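Local coordinates for protein CymD (Pseudomonas putida, PDB 6Z34) that forms an outer-membrane channel of the FadL family that probably takes up monoaromatic hydrocarbons by lateral diffusion into the membrane, at residues L178-M189 with D323-F331. Sequence-based numbering, arbitrary orientation.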
# COMPACT_ATOMS: atom_id res chain seq x y z
N LEU A 178 -1.62 14.64 27.75
CA LEU A 178 -2.45 14.96 26.61
C LEU A 178 -3.68 15.78 26.99
O LEU A 178 -4.24 16.48 26.13
CB LEU A 178 -2.82 13.64 25.93
CG LEU A 178 -3.30 13.20 24.56
CD1 LEU A 178 -2.28 13.32 23.42
CD2 LEU A 178 -3.64 11.72 24.78
N VAL A 179 -4.11 15.75 28.26
CA VAL A 179 -5.18 16.64 28.71
C VAL A 179 -4.64 18.04 28.97
O VAL A 179 -5.35 19.03 28.78
CB VAL A 179 -5.91 16.10 29.95
CG1 VAL A 179 -5.07 16.23 31.21
CG2 VAL A 179 -7.23 16.83 30.16
N GLY A 180 -3.38 18.15 29.41
CA GLY A 180 -2.80 19.45 29.64
C GLY A 180 -2.32 20.13 28.38
O GLY A 180 -2.23 21.37 28.35
N GLN A 181 -2.02 19.36 27.34
CA GLN A 181 -1.63 19.87 26.03
C GLN A 181 -2.83 20.17 25.14
O GLN A 181 -2.64 20.46 23.95
CB GLN A 181 -0.70 18.87 25.34
CG GLN A 181 0.72 18.83 25.89
CD GLN A 181 1.63 17.95 25.06
OE1 GLN A 181 1.30 17.59 23.94
NE2 GLN A 181 2.79 17.59 25.60
N GLY A 182 -4.04 20.13 25.69
CA GLY A 182 -5.23 20.40 24.91
C GLY A 182 -5.36 19.42 23.76
O GLY A 182 -5.64 19.81 22.63
N GLN A 183 -5.14 18.13 24.03
CA GLN A 183 -5.30 17.12 22.99
C GLN A 183 -6.42 16.12 23.25
O GLN A 183 -6.88 15.48 22.29
CB GLN A 183 -3.97 16.36 22.77
CG GLN A 183 -2.72 17.22 23.01
CD GLN A 183 -1.43 16.51 22.65
OE1 GLN A 183 -0.76 15.96 23.51
NE2 GLN A 183 -1.13 16.45 21.35
N VAL A 184 -6.84 15.92 24.49
CA VAL A 184 -8.02 15.13 24.80
C VAL A 184 -9.16 16.07 25.16
O VAL A 184 -8.97 17.07 25.86
CB VAL A 184 -7.77 14.15 25.96
CG1 VAL A 184 -8.90 13.14 26.05
CG2 VAL A 184 -6.45 13.49 25.79
N SER A 185 -10.36 15.73 24.70
CA SER A 185 -11.54 16.49 25.07
C SER A 185 -12.70 15.52 25.22
O SER A 185 -12.57 14.31 25.01
CB SER A 185 -11.83 17.58 24.03
OG SER A 185 -10.65 18.29 23.70
N GLY A 186 -13.85 16.06 25.58
CA GLY A 186 -15.05 15.25 25.56
C GLY A 186 -15.53 14.98 26.97
O GLY A 186 -14.74 14.80 27.90
N SER A 187 -16.86 14.92 27.12
CA SER A 187 -17.52 14.74 28.41
C SER A 187 -17.19 13.40 29.06
O SER A 187 -17.49 13.23 30.24
CB SER A 187 -19.03 14.86 28.24
OG SER A 187 -19.48 14.17 27.09
N LEU A 188 -16.59 12.47 28.32
CA LEU A 188 -16.19 11.19 28.89
C LEU A 188 -14.93 11.30 29.75
O LEU A 188 -14.66 10.39 30.53
CB LEU A 188 -15.96 10.17 27.76
CG LEU A 188 -16.46 8.74 28.01
CD1 LEU A 188 -17.89 8.74 28.52
CD2 LEU A 188 -16.32 7.88 26.74
N MET A 189 -14.19 12.40 29.63
CA MET A 189 -12.96 12.58 30.41
C MET A 189 -13.19 12.60 31.92
O MET A 189 -12.57 11.79 32.63
CB MET A 189 -12.23 13.84 29.92
CG MET A 189 -11.13 13.57 28.95
SD MET A 189 -9.64 13.02 29.79
CE MET A 189 -9.50 14.31 31.02
N ASP A 323 -22.02 10.62 25.18
CA ASP A 323 -20.81 11.18 25.78
C ASP A 323 -19.61 10.80 24.92
O ASP A 323 -19.44 9.64 24.56
CB ASP A 323 -20.63 10.65 27.20
CG ASP A 323 -21.48 11.39 28.22
OD1 ASP A 323 -22.71 11.50 28.02
OD2 ASP A 323 -20.92 11.85 29.24
N THR A 324 -18.79 11.79 24.60
CA THR A 324 -17.70 11.61 23.66
C THR A 324 -16.34 11.78 24.33
O THR A 324 -16.22 12.35 25.42
CB THR A 324 -17.79 12.59 22.48
OG1 THR A 324 -17.53 13.92 22.94
CG2 THR A 324 -19.18 12.53 21.86
N ILE A 325 -15.33 11.26 23.66
CA ILE A 325 -13.94 11.49 24.00
C ILE A 325 -13.22 11.79 22.70
O ILE A 325 -13.37 11.06 21.72
CB ILE A 325 -13.30 10.30 24.74
CG1 ILE A 325 -11.88 10.63 25.15
CG2 ILE A 325 -13.38 9.01 23.93
CD1 ILE A 325 -11.84 11.36 26.43
N ASN A 326 -12.49 12.90 22.66
CA ASN A 326 -11.85 13.37 21.44
C ASN A 326 -10.35 13.35 21.61
O ASN A 326 -9.82 13.52 22.71
CB ASN A 326 -12.32 14.76 21.08
CG ASN A 326 -13.77 14.79 20.66
OD1 ASN A 326 -14.21 13.98 19.85
ND2 ASN A 326 -14.53 15.71 21.25
N LEU A 327 -9.64 13.17 20.50
CA LEU A 327 -8.24 12.85 20.60
C LEU A 327 -7.54 13.23 19.30
O LEU A 327 -7.97 12.81 18.22
CB LEU A 327 -8.10 11.35 20.88
CG LEU A 327 -6.74 10.85 21.31
CD1 LEU A 327 -5.72 11.09 20.31
CD2 LEU A 327 -6.37 11.54 22.60
N LYS A 328 -6.47 14.02 19.42
CA LYS A 328 -5.58 14.31 18.30
C LYS A 328 -4.28 13.54 18.51
O LYS A 328 -3.85 13.32 19.65
CB LYS A 328 -5.31 15.81 18.17
CG LYS A 328 -4.05 16.28 18.96
CD LYS A 328 -3.92 17.78 19.26
CE LYS A 328 -2.52 18.32 19.03
NZ LYS A 328 -2.44 19.62 19.77
N LEU A 329 -3.66 13.09 17.40
CA LEU A 329 -2.32 12.48 17.39
C LEU A 329 -1.49 13.00 16.23
O LEU A 329 -0.96 12.21 15.44
CB LEU A 329 -2.40 10.97 17.29
CG LEU A 329 -2.96 9.99 18.28
CD1 LEU A 329 -2.58 10.36 19.69
CD2 LEU A 329 -4.43 9.94 18.08
N PRO A 330 -1.35 14.32 16.06
CA PRO A 330 -0.67 14.81 14.86
C PRO A 330 0.74 14.27 14.78
O PRO A 330 1.63 14.77 15.48
CB PRO A 330 -0.70 16.34 15.02
CG PRO A 330 -0.78 16.57 16.47
CD PRO A 330 -1.41 15.35 17.11
N PHE A 331 0.98 13.24 13.96
CA PHE A 331 2.32 12.66 13.83
C PHE A 331 2.88 12.96 12.44
O PHE A 331 2.34 12.50 11.43
CB PHE A 331 2.32 11.17 14.11
CG PHE A 331 3.56 10.73 14.83
CD1 PHE A 331 4.78 10.73 14.18
CD2 PHE A 331 3.51 10.40 16.18
CE1 PHE A 331 5.93 10.36 14.84
CE2 PHE A 331 4.67 10.02 16.85
CZ PHE A 331 5.88 10.01 16.18
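Val184 sets its two methyls on two residues of strand 324-328: CG1 lies 3.5 Å from Ile325 CD1, and CG2 packs on Leu327 CD2. The valine crosses both side chains at a slant. Leu327 carries CG anti to its backbone N (chi1 -167°), which brings CD2 between that valine methyl and Leu178, whose CD2 stands 3.5 Å from Leu327 CD2, tight for two methyls, with the leucines at about a right angle. Ile325 likewise extends CG1 anti to N (chi1 -177°), and its CD1 ends 3.4 Å from Met189 CG, another close fit, while Leu188 lays CB alongside Ile325 CB and turns CD1 onto the CB of Asp323. The backbone evidence is a short antiparallel pairing: Val184 and Leu327 form a non-hydrogen-bonded pair, and Ser185 and Asn326 a hydrogen-bonded one, in which Asn326 N reaches Ser185 O at 2.7 Å and Ser185 N returns a bond to Asn326 O. Two-residue strand 184-185, lying between helices 172-180 and 188-193, thus adds an edge to the hairpin of strands 313-318 and 324-328 in a FadL-type beta-barrel protein; the contact's centre lies about 29 Å from the centre of the chain, at the surface. Phe316 of that hairpin also touches Ile325 and Leu188. At Gly186, a CB would run into Thr324 O and Ile325 CA, and the chain then turns to let Leu188 N bond Thr324 O at 2.9 Å. At the other end, Lys328 N bonds Gln183 O, and the lysine bends at chi3 to lay its CG-to-CE methylenes obliquely over the side chain of Gln183, CD being 3.8 Å from Gln183 CB; shortening this side chain to an alanine is likely to strip Gln183 of its aliphatic cover and leave it freer to turn.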